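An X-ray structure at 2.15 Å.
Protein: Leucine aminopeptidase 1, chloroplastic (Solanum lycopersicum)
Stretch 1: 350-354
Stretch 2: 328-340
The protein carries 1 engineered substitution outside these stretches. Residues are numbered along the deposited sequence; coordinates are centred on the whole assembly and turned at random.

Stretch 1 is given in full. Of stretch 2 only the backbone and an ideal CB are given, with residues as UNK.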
# COMPACT_ATOMS: atom_id res chain seq x y z
N HIS A 350 30.27 27.41 20.39
CA HIS A 350 30.58 25.99 20.29
C HIS A 350 29.80 25.35 19.15
O HIS A 350 28.59 25.60 19.00
CB HIS A 350 30.21 25.33 21.61
CG HIS A 350 31.00 25.84 22.76
ND1 HIS A 350 32.09 25.17 23.27
CD2 HIS A 350 30.87 26.96 23.51
CE1 HIS A 350 32.64 25.88 24.23
NE2 HIS A 350 31.87 26.94 24.44
N PHE A 351 30.53 24.69 18.26
CA PHE A 351 29.92 24.00 17.13
C PHE A 351 30.00 22.49 17.37
O PHE A 351 31.09 21.94 17.53
CB PHE A 351 30.64 24.34 15.82
CG PHE A 351 30.84 25.79 15.57
CD1 PHE A 351 31.85 26.49 16.22
CD2 PHE A 351 29.99 26.48 14.73
CE1 PHE A 351 32.05 27.84 15.95
CE2 PHE A 351 30.12 27.85 14.53
CZ PHE A 351 31.15 28.53 15.14
N ILE A 352 28.85 21.83 17.46
CA ILE A 352 28.78 20.45 17.93
C ILE A 352 28.00 19.54 16.98
O ILE A 352 26.89 19.88 16.59
CB ILE A 352 28.15 20.43 19.33
CG1 ILE A 352 29.09 21.10 20.33
CG2 ILE A 352 27.84 19.02 19.77
CD1 ILE A 352 28.41 21.58 21.58
N VAL A 353 28.65 18.48 16.51
CA VAL A 353 28.05 17.50 15.63
C VAL A 353 28.40 16.08 16.07
O VAL A 353 29.57 15.70 16.09
CB VAL A 353 28.54 17.66 14.18
CG1 VAL A 353 27.94 16.57 13.31
CG2 VAL A 353 28.12 19.02 13.62
N ALA A 354 27.37 15.32 16.44
CA ALA A 354 27.56 13.90 16.75
C ALA A 354 27.42 13.08 15.47
O ALA A 354 26.29 12.74 15.05
CB ALA A 354 26.55 13.45 17.79
N UNK A 328 21.97 19.74 8.57
CA UNK A 328 22.10 20.46 9.82
C UNK A 328 23.57 20.61 10.16
O UNK A 328 24.04 21.71 10.47
CB UNK A 328 21.35 19.75 10.95
N UNK A 329 24.30 19.50 10.14
CA UNK A 329 25.72 19.55 10.39
C UNK A 329 26.40 20.49 9.40
O UNK A 329 27.36 21.19 9.73
CB UNK A 329 26.33 18.15 10.31
N UNK A 330 25.98 20.40 8.15
CA UNK A 330 26.60 21.22 7.12
C UNK A 330 26.43 22.71 7.41
O UNK A 330 27.34 23.50 7.17
CB UNK A 330 26.01 20.88 5.75
N UNK A 331 25.26 23.09 7.90
CA UNK A 331 25.00 24.49 8.19
C UNK A 331 25.85 24.93 9.38
O UNK A 331 26.41 26.03 9.39
CB UNK A 331 23.51 24.72 8.47
N UNK A 332 26.00 24.03 10.34
CA UNK A 332 26.84 24.34 11.49
C UNK A 332 28.31 24.53 11.12
O UNK A 332 28.96 25.49 11.54
CB UNK A 332 26.71 23.23 12.53
N UNK A 333 28.86 23.61 10.34
CA UNK A 333 30.27 23.74 9.93
C UNK A 333 30.49 24.91 8.98
O UNK A 333 31.49 25.62 9.07
CB UNK A 333 30.75 22.45 9.26
N UNK A 334 29.50 25.16 8.13
CA UNK A 334 29.51 26.36 7.29
C UNK A 334 29.54 27.64 8.09
O UNK A 334 30.31 28.56 7.80
CB UNK A 334 28.29 26.37 6.37
N UNK A 335 28.80 27.67 9.18
CA UNK A 335 28.82 28.82 10.05
C UNK A 335 30.21 29.01 10.66
O UNK A 335 30.66 30.14 10.83
CB UNK A 335 27.76 28.67 11.15
N UNK A 336 30.85 27.92 11.05
CA UNK A 336 32.18 27.99 11.65
C UNK A 336 33.18 28.57 10.67
O UNK A 336 34.01 29.38 11.05
CB UNK A 336 32.64 26.61 12.11
N UNK A 337 33.12 28.08 9.44
CA UNK A 337 33.95 28.59 8.37
C UNK A 337 33.79 30.09 8.16
O UNK A 337 34.77 30.84 8.07
CB UNK A 337 33.63 27.85 7.07
N UNK A 338 32.55 30.56 8.14
CA UNK A 338 32.29 31.98 8.04
C UNK A 338 32.87 32.74 9.25
O UNK A 338 33.55 33.76 9.09
CB UNK A 338 30.78 32.23 7.92
N UNK A 339 32.57 32.27 10.45
CA UNK A 339 32.90 33.00 11.65
C UNK A 339 34.41 33.02 11.86
O UNK A 339 34.96 33.96 12.41
CB UNK A 339 32.19 32.39 12.86
N UNK A 340 35.08 31.99 11.39
CA UNK A 340 36.53 31.97 11.48
C UNK A 340 37.17 33.15 10.76
O UNK A 340 38.13 33.73 11.30
CB UNK A 340 37.07 30.66 10.91

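Stretch 2 is a helix (phi/psi near -60/-45) that runs roughly antiparallel to strand 350-354, at 152° between their directions, with the axes 8.5 Å apart at closest. Alternation along the strand turns Phe351 and Val353 toward the helix and Ile352 away, so the surface on offer is apolar, and no hydrogen bond crosses it.

Position 328 points sideways, with nothing of the strand within 5.5 Å of its ideal CB; the contact sets no demand, and the residue is Gly328. At 329 the CB also points sideways, yet the ideal CB lies 3.8 Å from Val353 CG1, already at van der Waals distance. A small apolar group suffices, though a longer one directed past the valine is conceivable. It is Ala329, whose CB packs on Val353 CG1 at 3.8 Å.

Positions 330 and 331 have no strand atom near their ideal CB and are unconstrained from this side; they are Ala330 and Ala331.

Position 332 points toward the strand. Its ideal CB is 4.6 Å from Val353 CG2 and 5.1 Å from Phe351 CD2, leaving room for a modest aliphatic group such as valine, isoleucine or possibly leucine. Val332 fills it: with chi1 at 168° (t), CG1 reaches 3.8 Å from Phe351 CB and 4.4 Å from Val353 CG2, touching both inward-facing residues.

Position 333 points away, so many residues would fit; Leu333 is found, its end coming nearer without making a close contact. Position 334 also points away, but an ideal CB there would lie 3.1 Å from the backbone O of 330, a local crowding unrelated to the strand. Gly334 has no such atom.

Positions 335 and 336 both point toward the Phe351 ring. The ideal CB of 335 is 4.2 Å from Phe351 CE2, compatible with alanine or another small residue; Ala335 is present. At 336 the ideal CB is only 3.7 Å from Phe351 CE2, and a methyl already meets the ring. Ala336 CB sits 3.7 Å from the Phe351 ring centroid and 11° off its normal, a CH-pi contact over one face.

Position 337 points away, where a long polar chain is acceptable; Lys337 NZ is hydrogen-bonded elsewhere in the structure. Position 338 is out of reach and holds Ala338.

Position 339 points toward the strand, its ideal CB 4.6 Å from Phe351 CZ. Leucine, methionine or isoleucine could close that gap. Leu339 (m, t) brings CD1 to 3.8 Å from Phe351 CZ, at the ring edge. Position 340 points sideways, beyond the strand's influence, and is Gly340.

Stretch 2 (328-340) GAAAVLGAAKALG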
# COMPACT_ATOMS: atom_id res chain seq x y z
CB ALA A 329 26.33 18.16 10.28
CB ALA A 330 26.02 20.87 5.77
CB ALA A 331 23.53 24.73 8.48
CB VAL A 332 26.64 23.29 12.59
CG1 VAL A 332 27.68 23.39 13.68
CG2 VAL A 332 25.24 23.45 13.19
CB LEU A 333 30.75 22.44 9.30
CG LEU A 333 30.79 21.28 10.30
CD1 LEU A 333 31.21 20.02 9.59
CD2 LEU A 333 31.74 21.50 11.46
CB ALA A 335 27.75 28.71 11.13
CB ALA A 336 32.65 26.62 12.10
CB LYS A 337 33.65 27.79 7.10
CG LYS A 337 34.30 28.31 5.83
CD LYS A 337 35.77 28.05 5.81
CE LYS A 337 36.35 28.41 4.45
NZ LYS A 337 37.85 28.45 4.57
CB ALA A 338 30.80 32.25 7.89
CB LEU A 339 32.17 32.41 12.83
CG LEU A 339 30.66 32.69 12.79
CD1 LEU A 339 29.92 31.85 13.83
CD2 LEU A 339 30.35 34.17 13.03
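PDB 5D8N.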